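Local coordinates for Protease/Reverse transcriptase/ribonuclease H (Eastern chimpanzee simian foamy virus, PDB 7KSF), which probably combines the viral protease with a reverse transcriptase that copies RNA into DNA and a ribonuclease H that degrades RNA paired with DNA, at residues Ile151-Tyr156 / Thr220-Ala225; Gln190-Asn195 / Ser262-Ala267; Val211-Glu216 / Thr533-Arg538; Trp254-Thr259 / Thr278-Gly283. The protein carries 1 engineered substitution. All coordinates share one frame; numbering follows the deposited sequence.

Three of the four contacts, 1, 2 and 4, form one cluster whose centres lie about 13 to 16 Å apart, in the part of the chain around strands 198-202, 208-212 and 273-277. Contact 3 sits about 19 to 20 Å from the others and ties this region to the loop between helices 527-531 and 542-549. The first segments of contacts 1, 2 and 3 precede all their partners, so these three contacts interlock along the sequence; contact 4 is nested in the loop closed by contact 3, alternates with contact 2 and follows contact 1. Ile151, Thr266 and Tyr214 carry the packing from one site to the next, linking residues 151-283 to the loop 533-538 far along the chain.

Contact 1 of 4, residues Ile151-Tyr156 / Thr220-Ala225; sequences IATGDY and TIPLTA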
loop_
_atom_site.group_PDB
_atom_site.type_symbol
_atom_site.label_atom_id
_atom_site.label_comp_id
_atom_site.label_asym_id
_atom_site.label_seq_id
_atom_site.Cartn_x
_atom_site.Cartn_y
_atom_site.Cartn_z
ATOM N N ILE A 151 11.200 13.223 25.608
ATOM C CA ILE A 151 11.713 11.926 25.197
ATOM C C ILE A 151 13.097 11.666 25.787
ATOM O O ILE A 151 13.841 10.829 25.280
ATOM C CB ILE A 151 11.730 11.793 23.665
ATOM C CG1 ILE A 151 12.684 12.819 23.054
ATOM C CG2 ILE A 151 10.335 11.984 23.105
ATOM C CD1 ILE A 151 12.859 12.674 21.557
ATOM N N ALA A 152 13.454 12.379 26.853
ATOM C CA ALA A 152 14.766 12.223 27.479
ATOM C C ALA A 152 14.713 11.254 28.653
ATOM O O ALA A 152 15.231 11.532 29.733
ATOM C CB ALA A 152 15.298 13.581 27.920
ATOM N N THR A 153 14.067 10.109 28.442
ATOM C CA THR A 153 13.976 9.067 29.453
ATOM C C THR A 153 15.205 8.172 29.390
ATOM O O THR A 153 15.679 7.818 28.305
ATOM C CB THR A 153 12.711 8.226 29.258
ATOM O OG1 THR A 153 12.730 7.627 27.955
ATOM C CG2 THR A 153 11.468 9.096 29.391
ATOM N N GLY A 154 15.722 7.813 30.564
ATOM C CA GLY A 154 16.933 7.023 30.659
ATOM C C GLY A 154 18.110 7.865 31.098
ATOM O O GLY A 154 18.398 8.903 30.493
ATOM N N ASP A 155 18.803 7.430 32.153
ATOM C CA ASP A 155 19.896 8.227 32.700
ATOM C C ASP A 155 21.196 8.040 31.924
ATOM O O ASP A 155 22.023 8.956 31.887
ATOM C CB ASP A 155 20.106 7.883 34.177
ATOM C CG ASP A 155 21.072 8.829 34.866
ATOM O OD1 ASP A 155 21.161 10.003 34.447
ATOM O OD2 ASP A 155 21.739 8.400 35.831
ATOM N N TYR A 156 21.390 6.874 31.302
ATOM C CA TYR A 156 22.624 6.591 30.584
ATOM C C TYR A 156 22.431 6.890 29.106
ATOM O O TYR A 156 21.768 6.105 28.412
ATOM C CB TYR A 156 23.037 5.133 30.783
ATOM C CG TYR A 156 23.142 4.713 32.233
ATOM C CD1 TYR A 156 22.062 4.146 32.892
ATOM C CD2 TYR A 156 24.325 4.885 32.942
ATOM C CE1 TYR A 156 22.150 3.761 34.216
ATOM C CE2 TYR A 156 24.427 4.504 34.268
ATOM C CZ TYR A 156 23.335 3.943 34.899
ATOM O OH TYR A 156 23.429 3.563 36.217
ATOM N N THR A 220 18.540 2.762 24.380
ATOM C CA THR A 220 18.686 3.553 25.596
ATOM C C THR A 220 17.331 3.908 26.191
ATOM O O THR A 220 17.092 3.698 27.385
ATOM C CB THR A 220 19.480 4.825 25.296
ATOM O OG1 THR A 220 20.862 4.498 25.096
ATOM C CG2 THR A 220 19.352 5.818 26.441
ATOM N N ILE A 221 16.449 4.455 25.347
ATOM C CA ILE A 221 15.082 4.869 25.785
ATOM C C ILE A 221 14.269 3.614 26.136
ATOM O O ILE A 221 14.111 2.750 25.253
ATOM C CB ILE A 221 14.389 5.711 24.695
ATOM C CG1 ILE A 221 14.808 7.182 24.762
ATOM C CG2 ILE A 221 12.877 5.549 24.769
ATOM C CD1 ILE A 221 16.284 7.408 24.546
ATOM N N PRO A 222 13.755 3.482 27.379
ATOM C CA PRO A 222 12.964 2.313 27.771
ATOM C C PRO A 222 11.509 2.447 27.298
ATOM O O PRO A 222 11.072 3.561 27.069
ATOM C CB PRO A 222 13.025 2.371 29.304
ATOM C CG PRO A 222 13.096 3.852 29.606
ATOM C CD PRO A 222 13.911 4.443 28.475
ATOM N N LEU A 223 10.806 1.319 27.166
ATOM C CA LEU A 223 9.388 1.322 26.713
ATOM C C LEU A 223 8.488 1.765 27.873
ATOM O O LEU A 223 7.988 0.883 28.601
ATOM C CB LEU A 223 9.015 -0.084 26.231
ATOM C CG LEU A 223 9.239 -0.347 24.742
ATOM C CD1 LEU A 223 8.470 -1.578 24.289
ATOM C CD2 LEU A 223 8.844 0.864 23.913
ATOM N N THR A 224 8.303 3.079 28.029
ATOM C CA THR A 224 7.453 3.632 29.119
ATOM C C THR A 224 6.380 4.546 28.517
ATOM O O THR A 224 6.484 5.775 28.699
ATOM C CB THR A 224 8.303 4.371 30.162
ATOM O OG1 THR A 224 8.575 5.680 29.661
ATOM C CG2 THR A 224 9.601 3.662 30.475
ATOM N N ALA A 225 5.409 3.938 27.827
ATOM C CA ALA A 225 4.280 4.643 27.179
ATOM C C ALA A 225 3.179 3.621 26.879
ATOM O O ALA A 225 3.509 2.426 26.739
ATOM C CB ALA A 225 4.755 5.332 25.923
#
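Thr153 meets Ile221 and Pro222 through van der Waals contacts alone; no hydrogen bond joins the two loops. The hydroxyl of Thr153 does most of this touching. With chi1 at 59°, OG1 sits between the backbone N and the carbonyl carbon, and from there it lies 3.4 Å from Pro222 CD and 3.8 Å from Ile221 CG2. The Thr153 side chain crosses that of Ile221 at about a right angle.

Carbonyl groups against aliphatic carbons make the second kind of contact. Ile221 CG1 touches two of them, 3.7 Å from Thr153 O and 3.8 Å from Ile151 O. At the other end Thr220 CG2 approaches the carbonyl oxygen of Tyr156. Gly154, whose CA is 5.6 Å from that of Ile221, has a positive phi of 106°, a backbone shape that suits glycine.

Phe284, Leu285 and Asn286 cover the buried side, Phe284 touching Ile151 and the other two Ile221, while Pro222 and Thr224 are exposed. The example is one of irregular loops crossing, their directions 132° apart: the segment leading to helix 171-184 lies against the turn after helix 215-218, which continues into an inverse gamma turn centred on Leu223.

Contact 2 of 4, residues Gln190-Asn195 / Ser262-Ala267; sequences QNSTMN and SYWLTA
Ser192 and Trp264 bring the two backbones to 4.9 Å between their CA atoms, and Asn195 and Ala267 follow at 5.2 Å, so an irregular loop runs close beside a short turn with helical backbone angles.

Ser192 is the centre of the polar part. Its OG stands anti to the backbone N (chi1 159°) and donates to Trp264 O; the modelled 2.4 Å from OG to that oxygen is too short to be taken literally at this resolution. The same OG accepts from Met194 N at 3.1 Å, closing an ST turn, and lies in the plane of the Trp264 indole at its edge, beside CE3.

Around it aliphatic groups meet carbonyls and the indole. Met194 CB lies 4.2 Å from Trp264 CZ3, approaching the ring obliquely, while its CG touches Leu265 O. The methyl of Ala267 fits against Ser192 CB and the carbonyl of Met194. A CA-H...O contact from Asn195 CA to Ala267 O, 3.5 Å long, ends this side. At the other end Gln190 extends so that OE1 comes 4.0 Å from Tyr263 CB, its amide plane 62° from the phenol ring.

Strand 273-277 backs the contact through Gln274 and Cys276, and Thr266 OG1, bonded to Tyr263 O, also receives the N-H of Trp277. Chemically, the ST turn sets the serine hydroxyl at the join; if the short bond is real, that hydroxyl would act as donor across the contact and acceptor within its own loop. The setting is partly buried, with Met194 and Ala267 on the buried side.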
loop_
_atom_site.group_PDB
_atom_site.type_symbol
_atom_site.label_atom_id
_atom_site.label_comp_id
_atom_site.label_asym_id
_atom_site.label_seq_id
_atom_site.Cartn_x
_atom_site.Cartn_y
_atom_site.Cartn_z
ATOM N N GLN A 190 21.739 22.920 15.820
ATOM C CA GLN A 190 22.190 22.838 17.202
ATOM C C GLN A 190 23.130 21.652 17.348
ATOM O O GLN A 190 22.781 20.529 16.968
ATOM C CB GLN A 190 20.997 22.708 18.158
ATOM C CG GLN A 190 21.370 22.530 19.622
ATOM C CD GLN A 190 20.158 22.485 20.537
ATOM O OE1 GLN A 190 19.098 23.023 20.214
ATOM N NE2 GLN A 190 20.312 21.837 21.684
ATOM N N ASN A 191 24.320 21.908 17.886
ATOM C CA ASN A 191 25.241 20.836 18.223
ATOM C C ASN A 191 24.686 20.008 19.373
ATOM O O ASN A 191 23.809 20.445 20.125
ATOM C CB ASN A 191 26.610 21.398 18.600
ATOM C CG ASN A 191 27.305 22.063 17.438
ATOM O OD1 ASN A 191 26.662 22.605 16.541
ATOM N ND2 ASN A 191 28.630 22.021 17.448
ATOM N N SER A 192 25.215 18.801 19.519
ATOM C CA SER A 192 24.703 17.890 20.530
ATOM C C SER A 192 25.753 16.830 20.811
ATOM O O SER A 192 26.754 16.712 20.101
ATOM C CB SER A 192 23.387 17.252 20.082
ATOM O OG SER A 192 23.129 16.051 20.789
ATOM N N THR A 193 25.505 16.063 21.873
ATOM C CA THR A 193 26.383 14.950 22.209
ATOM C C THR A 193 26.117 13.747 21.313
ATOM O O THR A 193 27.059 13.099 20.846
ATOM C CB THR A 193 26.200 14.569 23.680
ATOM O OG1 THR A 193 26.399 15.726 24.503
ATOM C CG2 THR A 193 27.187 13.482 24.080
ATOM N N MET A 194 24.848 13.447 21.053
ATOM C CA MET A 194 24.467 12.287 20.263
ATOM C C MET A 194 24.449 12.630 18.780
ATOM O O MET A 194 24.116 13.752 18.393
ATOM C CB MET A 194 23.090 11.776 20.694
ATOM C CG MET A 194 22.633 10.529 19.958
ATOM S SD MET A 194 23.879 9.229 20.033
ATOM C CE MET A 194 23.097 7.932 19.077
ATOM N N ASN A 195 24.814 11.656 17.953
ATOM C CA ASN A 195 24.712 11.779 16.508
ATOM C C ASN A 195 24.160 10.482 15.942
ATOM O O ASN A 195 24.490 9.394 16.423
ATOM C CB ASN A 195 26.066 12.085 15.865
ATOM C CG ASN A 195 25.934 12.535 14.429
ATOM O OD1 ASN A 195 25.861 13.730 14.151
ATOM N ND2 ASN A 195 25.897 11.581 13.505
ATOM N N SER A 262 14.921 18.211 24.934
ATOM C CA SER A 262 15.154 16.952 24.234
ATOM C C SER A 262 15.682 17.132 22.818
ATOM O O SER A 262 15.830 16.133 22.102
ATOM C CB SER A 262 13.866 16.127 24.182
ATOM O OG SER A 262 13.492 15.667 25.465
ATOM N N TYR A 263 15.953 18.366 22.390
ATOM C CA TYR A 263 16.405 18.585 21.019
ATOM C C TYR A 263 17.738 17.900 20.752
ATOM O O TYR A 263 17.960 17.364 19.658
ATOM C CB TYR A 263 16.506 20.082 20.727
ATOM C CG TYR A 263 15.179 20.808 20.634
ATOM C CD1 TYR A 263 13.977 20.111 20.611
ATOM C CD2 TYR A 263 15.132 22.195 20.557
ATOM C CE1 TYR A 263 12.767 20.774 20.523
ATOM C CE2 TYR A 263 13.926 22.865 20.466
ATOM C CZ TYR A 263 12.746 22.151 20.452
ATOM O OH TYR A 263 11.544 22.817 20.362
ATOM N N TRP A 264 18.637 17.894 21.741
ATOM C CA TRP A 264 19.975 17.340 21.548
ATOM C C TRP A 264 19.956 15.840 21.275
ATOM O O TRP A 264 20.891 15.326 20.649
ATOM C CB TRP A 264 20.843 17.630 22.775
ATOM C CG TRP A 264 20.451 16.837 23.986
ATOM C CD1 TRP A 264 19.588 17.211 24.966
ATOM C CD2 TRP A 264 20.914 15.529 24.337
ATOM N NE1 TRP A 264 19.479 16.216 25.911
ATOM C CE2 TRP A 264 20.285 15.173 25.545
ATOM C CE3 TRP A 264 21.798 14.623 23.745
ATOM C CZ2 TRP A 264 20.513 13.952 26.173
ATOM C CZ3 TRP A 264 22.025 13.412 24.367
ATOM C CH2 TRP A 264 21.385 13.088 25.570
ATOM N N LEU A 265 18.927 15.131 21.737
ATOM C CA LEU A 265 18.909 13.677 21.605
ATOM C C LEU A 265 18.776 13.245 20.149
ATOM O O LEU A 265 19.378 12.250 19.733
ATOM C CB LEU A 265 17.767 13.095 22.439
ATOM C CG LEU A 265 17.700 11.570 22.490
ATOM C CD1 LEU A 265 18.957 11.015 23.138
ATOM C CD2 LEU A 265 16.458 11.110 23.233
ATOM N N THR A 266 17.995 13.986 19.361
ATOM C CA THR A 266 17.674 13.612 17.991
ATOM C C THR A 266 18.661 14.176 16.973
ATOM O O THR A 266 18.308 14.318 15.797
ATOM C CB THR A 266 16.258 14.077 17.647
ATOM O OG1 THR A 266 16.161 15.490 17.852
ATOM C CG2 THR A 266 15.232 13.376 18.523
ATOM N N ALA A 267 19.883 14.487 17.389
ATOM C CA ALA A 267 20.803 15.195 16.514
ATOM C C ALA A 267 21.389 14.271 15.452
ATOM O O ALA A 267 21.553 13.065 15.659
ATOM C CB ALA A 267 21.929 15.833 17.325
#

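Contact 3 of 4, residues Val211-Glu216 / Thr533-Arg538; sequences VLDYRE and TPLPER
Where strand 208-212 gives way to helix 215-218, Asp213 and Arg215 meet Leu535 in the loop between helices 527-531 and 542-549. No hydrogen bond crosses; a leucine is set against an ion pair. Arg215 NE approaches Asp213 OD1 at 2.7 Å, a salt bridge that steadies both side chains within their own segment. Leu535 then comes to the pair from the other loop. Its CD1 lies 3.3 Å from Asp213 OD1, and its CD2 stands 3.4 Å above the plane of the Arg215 guanidinium, offset toward the rim. Arg215, extended from CG to NE, and Leu535 reach toward each other tip to tip.

Arg538 completes the group. It grips Thr533 O side-on with NE at 3.2 Å and NH2 at 3.0 Å; the NH2 bond lies in the carbonyl plane on a lone pair, whereas NE comes from above it. Leu535 CD2 also sits over the centre of the Arg538 guanidinium, so one methyl touches both arginines. Their like charges come within 3.8 Å, NH1 of Arg215 to NH2 of Arg538, a repulsion probably eased by Asp213 and by Glu496, which touches Arg538.

An arginine-aspartate salt bridge packed against a leucine thus joins the end of the 198-202/208-212 hairpin to an interhelical loop of the RNase H-like part of the chain, which probably corresponds to the connection domain of reverse transcriptases.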
loop_
_atom_site.group_PDB
_atom_site.type_symbol
_atom_site.label_atom_id
_atom_site.label_comp_id
_atom_site.label_asym_id
_atom_site.label_seq_id
_atom_site.Cartn_x
_atom_site.Cartn_y
_atom_site.Cartn_z
ATOM N N VAL A 211 16.827 8.426 5.478
ATOM C CA VAL A 211 16.415 7.502 6.528
ATOM C C VAL A 211 17.404 7.614 7.680
ATOM O O VAL A 211 18.620 7.585 7.463
ATOM C CB VAL A 211 16.338 6.049 6.021
ATOM C CG1 VAL A 211 16.038 5.102 7.172
ATOM C CG2 VAL A 211 15.282 5.918 4.935
ATOM N N LEU A 212 16.887 7.740 8.897
ATOM C CA LEU A 212 17.716 7.845 10.090
ATOM C C LEU A 212 17.815 6.490 10.779
ATOM O O LEU A 212 16.845 5.723 10.810
ATOM C CB LEU A 212 17.152 8.882 11.057
ATOM C CG LEU A 212 17.233 10.325 10.562
ATOM C CD1 LEU A 212 16.491 11.248 11.505
ATOM C CD2 LEU A 212 18.683 10.760 10.422
ATOM N N ASP A 213 18.989 6.204 11.336
ATOM C CA ASP A 213 19.261 4.938 12.012
ATOM C C ASP A 213 19.207 5.190 13.516
ATOM O O ASP A 213 20.217 5.481 14.156
ATOM C CB ASP A 213 20.611 4.382 11.578
ATOM C CG ASP A 213 20.849 2.976 12.078
ATOM O OD1 ASP A 213 19.854 2.259 12.298
ATOM O OD2 ASP A 213 22.024 2.586 12.244
ATOM N N TYR A 214 18.007 5.063 14.085
ATOM C CA TYR A 214 17.748 5.422 15.471
ATOM C C TYR A 214 17.786 4.234 16.423
ATOM O O TYR A 214 17.441 4.386 17.598
ATOM C CB TYR A 214 16.395 6.128 15.584
ATOM C CG TYR A 214 16.465 7.618 15.368
ATOM C CD1 TYR A 214 17.547 8.354 15.836
ATOM C CD2 TYR A 214 15.454 8.293 14.700
ATOM C CE1 TYR A 214 17.615 9.716 15.646
ATOM C CE2 TYR A 214 15.515 9.655 14.505
ATOM C CZ TYR A 214 16.598 10.361 14.978
ATOM O OH TYR A 214 16.667 11.720 14.786
ATOM N N ARG A 215 18.202 3.054 15.954
ATOM C CA ARG A 215 18.222 1.887 16.826
ATOM C C ARG A 215 19.272 2.001 17.924
ATOM O O ARG A 215 19.222 1.233 18.890
ATOM C CB ARG A 215 18.450 0.614 16.005
ATOM C CG ARG A 215 19.618 0.679 15.039
ATOM C CD ARG A 215 19.542 -0.447 14.012
ATOM N NE ARG A 215 20.507 -0.274 12.928
ATOM C CZ ARG A 215 20.545 -1.028 11.835
ATOM N NH1 ARG A 215 19.667 -2.009 11.674
ATOM N NH2 ARG A 215 21.457 -0.800 10.897
ATOM N N GLU A 216 20.216 2.936 17.801
ATOM C CA GLU A 216 21.177 3.164 18.871
ATOM C C GLU A 216 20.557 3.950 20.019
ATOM O O GLU A 216 20.897 3.725 21.184
ATOM C CB GLU A 216 22.409 3.892 18.329
ATOM C CG GLU A 216 23.248 3.043 17.395
ATOM C CD GLU A 216 23.778 1.796 18.073
ATOM O OE1 GLU A 216 24.118 1.866 19.274
ATOM O OE2 GLU A 216 23.846 0.740 17.408
ATOM N N THR A 533 19.257 -7.042 10.989
ATOM C CA THR A 533 19.480 -7.105 9.552
ATOM C C THR A 533 19.768 -5.700 9.035
ATOM O O THR A 533 19.043 -4.755 9.377
ATOM C CB THR A 533 18.263 -7.698 8.841
ATOM O OG1 THR A 533 17.974 -8.989 9.394
ATOM C CG2 THR A 533 18.526 -7.849 7.349
ATOM N N PRO A 534 20.827 -5.513 8.245
ATOM C CA PRO A 534 21.215 -4.160 7.820
ATOM C C PRO A 534 20.078 -3.418 7.130
ATOM O O PRO A 534 19.193 -4.016 6.518
ATOM C CB PRO A 534 22.382 -4.420 6.863
ATOM C CG PRO A 534 22.987 -5.697 7.371
ATOM C CD PRO A 534 21.832 -6.523 7.871
ATOM N N LEU A 535 20.117 -2.086 7.247
ATOM C CA LEU A 535 19.033 -1.268 6.706
ATOM C C LEU A 535 18.986 -1.279 5.180
ATOM O O LEU A 535 17.899 -1.506 4.624
ATOM C CB LEU A 535 19.133 0.159 7.252
ATOM C CG LEU A 535 19.171 0.329 8.768
ATOM C CD1 LEU A 535 19.472 1.775 9.105
ATOM C CD2 LEU A 535 17.861 -0.111 9.406
ATOM N N PRO A 536 20.087 -1.045 4.450
ATOM C CA PRO A 536 19.986 -0.997 2.980
ATOM C C PRO A 536 19.493 -2.290 2.347
ATOM O O PRO A 536 19.173 -2.289 1.150
ATOM C CB PRO A 536 21.419 -0.675 2.534
ATOM C CG PRO A 536 22.040 -0.026 3.717
ATOM C CD PRO A 536 21.459 -0.738 4.894
ATOM N N GLU A 537 19.418 -3.383 3.101
ATOM C CA GLU A 537 18.866 -4.624 2.578
ATOM C C GLU A 537 17.355 -4.705 2.724
ATOM O O GLU A 537 16.721 -5.518 2.042
ATOM C CB GLU A 537 19.515 -5.818 3.275
ATOM C CG GLU A 537 20.966 -5.573 3.616
ATOM C CD GLU A 537 21.742 -6.854 3.767
ATOM O OE1 GLU A 537 22.412 -7.253 2.793
ATOM O OE2 GLU A 537 21.671 -7.466 4.850
ATOM N N ARG A 538 16.766 -3.883 3.588
ATOM C CA ARG A 538 15.319 -3.844 3.747
ATOM C C ARG A 538 14.714 -3.027 2.613
ATOM O O ARG A 538 14.966 -1.822 2.503
ATOM C CB ARG A 538 14.947 -3.240 5.099
ATOM C CG ARG A 538 15.793 -3.743 6.254
ATOM C CD ARG A 538 15.310 -3.195 7.586
ATOM N NE ARG A 538 16.099 -3.718 8.696
ATOM C CZ ARG A 538 15.808 -3.528 9.980
ATOM N NH1 ARG A 538 14.737 -2.824 10.324
ATOM N NH2 ARG A 538 16.587 -4.047 10.919
#

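Contact 4 of 4, residues Trp254-Thr259 / Thr278-Gly283; sequences WAHPIT and TRLPQG
Pro257 and Arg279 lie at the tight centre of this contact, their CA atoms 3.8 Å apart in a single beta bridge. Hydrogen bonds flank it on both sides: Leu280 N donates to His256 O at 2.8 Å, nearly along the C=O axis, and Ile258 N to Thr278 O at 2.8 Å with an almost straight 173° at the hydrogen. This is the bonding pattern of a non-hydrogen-bonded antiparallel pair, here an isolated bridge between two loops, and it suits proline, which has no N-H to offer.

Leucine and isoleucine fill in beside the bridge. Leu280 CD2 meets Ile258 CG2 at 3.6 Å, while Leu280 CD1 packs on His256 CB. The His256 ring leads away to His149 and Phe291 and bonds weakly to Asp294. Arg279 bends at chi2 (-69°), which turns its CD back toward Pro257 CA. Its NH1 makes a weak bond to Trp254 O at 2.9 Å and a full hydrogen bond to Gly142 O. The indole of Trp254, which also meets Trp277, belongs to this tight part, offering its edge to the Leu280 carbonyl with CD1 3.2 Å from that oxygen.

Toward the partly exposed Gln282 the contact is looser. Gln282 NE2 comes only to 3.7 Å from Trp254 CZ2, obliquely, and the chain then runs to the exposed Gly283 at the end of the LPQG sequence familiar from retroviral reverse transcriptases.

Backbone amides and carbonyls therefore carry most of the polar bonding here. The buried arginine supplements them, and the carbonyl dipoles of Trp254 and Gly142 probably help stabilise its positive charge.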
loop_
_atom_site.group_PDB
_atom_site.type_symbol
_atom_site.label_atom_id
_atom_site.label_comp_id
_atom_site.label_asym_id
_atom_site.label_seq_id
_atom_site.Cartn_x
_atom_site.Cartn_y
_atom_site.Cartn_z
ATOM N N TRP A 254 5.857 14.283 12.632
ATOM C CA TRP A 254 6.449 15.598 12.423
ATOM C C TRP A 254 5.551 16.730 12.909
ATOM O O TRP A 254 5.966 17.890 12.852
ATOM C CB TRP A 254 6.783 15.806 10.946
ATOM C CG TRP A 254 7.936 14.978 10.468
ATOM C CD1 TRP A 254 8.827 14.293 11.242
ATOM C CD2 TRP A 254 8.322 14.739 9.108
ATOM N NE1 TRP A 254 9.742 13.643 10.450
ATOM C CE2 TRP A 254 9.454 13.903 9.136
ATOM C CE3 TRP A 254 7.819 15.153 7.870
ATOM C CZ2 TRP A 254 10.093 13.471 7.974
ATOM C CZ3 TRP A 254 8.453 14.726 6.720
ATOM C CH2 TRP A 254 9.578 13.893 6.779
ATOM N N ALA A 255 4.344 16.434 13.384
ATOM C CA ALA A 255 3.478 17.484 13.909
ATOM C C ALA A 255 3.600 17.646 15.418
ATOM O O ALA A 255 3.324 18.733 15.936
ATOM C CB ALA A 255 2.017 17.206 13.543
ATOM N N HIS A 256 4.009 16.598 16.127
ATOM C CA HIS A 256 4.140 16.651 17.578
ATOM C C HIS A 256 5.495 17.227 17.954
ATOM O O HIS A 256 6.522 16.599 17.662
ATOM C CB HIS A 256 3.984 15.269 18.182
ATOM C CG HIS A 256 2.577 14.762 18.166
ATOM N ND1 HIS A 256 1.888 14.519 16.995
ATOM C CD2 HIS A 256 1.730 14.440 19.174
ATOM C CE1 HIS A 256 0.677 14.075 17.286
ATOM N NE2 HIS A 256 0.558 14.017 18.601
ATOM N N PRO A 257 5.557 18.391 18.593
ATOM C CA PRO A 257 6.851 18.938 19.006
ATOM C C PRO A 257 7.356 18.293 20.286
ATOM O O PRO A 257 6.584 17.853 21.140
ATOM C CB PRO A 257 6.547 20.425 19.217
ATOM C CG PRO A 257 5.121 20.443 19.644
ATOM C CD PRO A 257 4.444 19.302 18.915
ATOM N N ILE A 258 8.677 18.236 20.401
ATOM C CA ILE A 258 9.325 17.712 21.584
ATOM C C ILE A 258 9.847 18.873 22.417
ATOM O O ILE A 258 9.953 20.007 21.949
ATOM C CB ILE A 258 10.455 16.716 21.234
ATOM C CG1 ILE A 258 11.654 17.455 20.643
ATOM C CG2 ILE A 258 9.952 15.664 20.267
ATOM C CD1 ILE A 258 12.826 16.555 20.331
ATOM N N THR A 259 10.182 18.592 23.674
ATOM C CA THR A 259 10.628 19.630 24.587
ATOM C C THR A 259 12.007 20.151 24.177
ATOM O O THR A 259 12.830 19.403 23.647
ATOM C CB THR A 259 10.676 19.102 26.019
ATOM O OG1 THR A 259 11.110 20.146 26.901
ATOM C CG2 THR A 259 11.632 17.930 26.128
ATOM N N THR A 278 12.869 19.473 16.039
ATOM C CA THR A 278 11.888 20.138 16.889
ATOM C C THR A 278 10.699 19.231 17.180
ATOM O O THR A 278 10.113 19.308 18.266
ATOM C CB THR A 278 11.409 21.432 16.222
ATOM O OG1 THR A 278 12.526 22.303 16.014
ATOM C CG2 THR A 278 10.378 22.140 17.086
ATOM N N ARG A 279 10.349 18.365 16.240
ATOM C CA ARG A 279 9.201 17.482 16.351
ATOM C C ARG A 279 9.666 16.038 16.501
ATOM O O ARG A 279 10.862 15.736 16.466
ATOM C CB ARG A 279 8.295 17.642 15.130
ATOM C CG ARG A 279 8.201 19.070 14.622
ATOM C CD ARG A 279 7.442 19.962 15.588
ATOM N NE ARG A 279 7.159 21.273 15.010
ATOM C CZ ARG A 279 6.153 21.517 14.176
ATOM N NH1 ARG A 279 5.340 20.536 13.818
ATOM N NH2 ARG A 279 5.967 22.740 13.699
ATOM N N LEU A 280 8.705 15.140 16.671
ATOM C CA LEU A 280 9.029 13.724 16.761
ATOM C C LEU A 280 9.596 13.242 15.429
ATOM O O LEU A 280 9.055 13.572 14.368
ATOM C CB LEU A 280 7.791 12.900 17.123
ATOM C CG LEU A 280 7.132 13.087 18.490
ATOM C CD1 LEU A 280 5.835 12.303 18.529
ATOM C CD2 LEU A 280 8.057 12.637 19.609
ATOM N N PRO A 281 10.685 12.475 15.442
ATOM C CA PRO A 281 11.235 11.948 14.190
ATOM C C PRO A 281 10.809 10.513 13.912
ATOM O O PRO A 281 10.472 9.763 14.833
ATOM C CB PRO A 281 12.748 12.053 14.410
ATOM C CG PRO A 281 12.928 12.076 15.935
ATOM C CD PRO A 281 11.571 12.198 16.582
ATOM N N GLN A 282 10.810 10.130 12.639
ATOM C CA GLN A 282 10.462 8.770 12.252
ATOM C C GLN A 282 11.640 7.837 12.493
ATOM O O GLN A 282 12.803 8.219 12.330
ATOM C CB GLN A 282 10.038 8.721 10.785
ATOM C CG GLN A 282 11.041 9.334 9.823
ATOM C CD GLN A 282 10.462 9.544 8.436
ATOM O OE1 GLN A 282 9.279 9.295 8.199
ATOM N NE2 GLN A 282 11.293 10.009 7.512
ATOM N N GLY A 283 11.427 6.631 12.899
ATOM C CA GLY A 283 12.438 5.683 13.309
ATOM C C GLY A 283 12.783 5.729 14.782
ATOM O O GLY A 283 13.554 4.882 15.249
#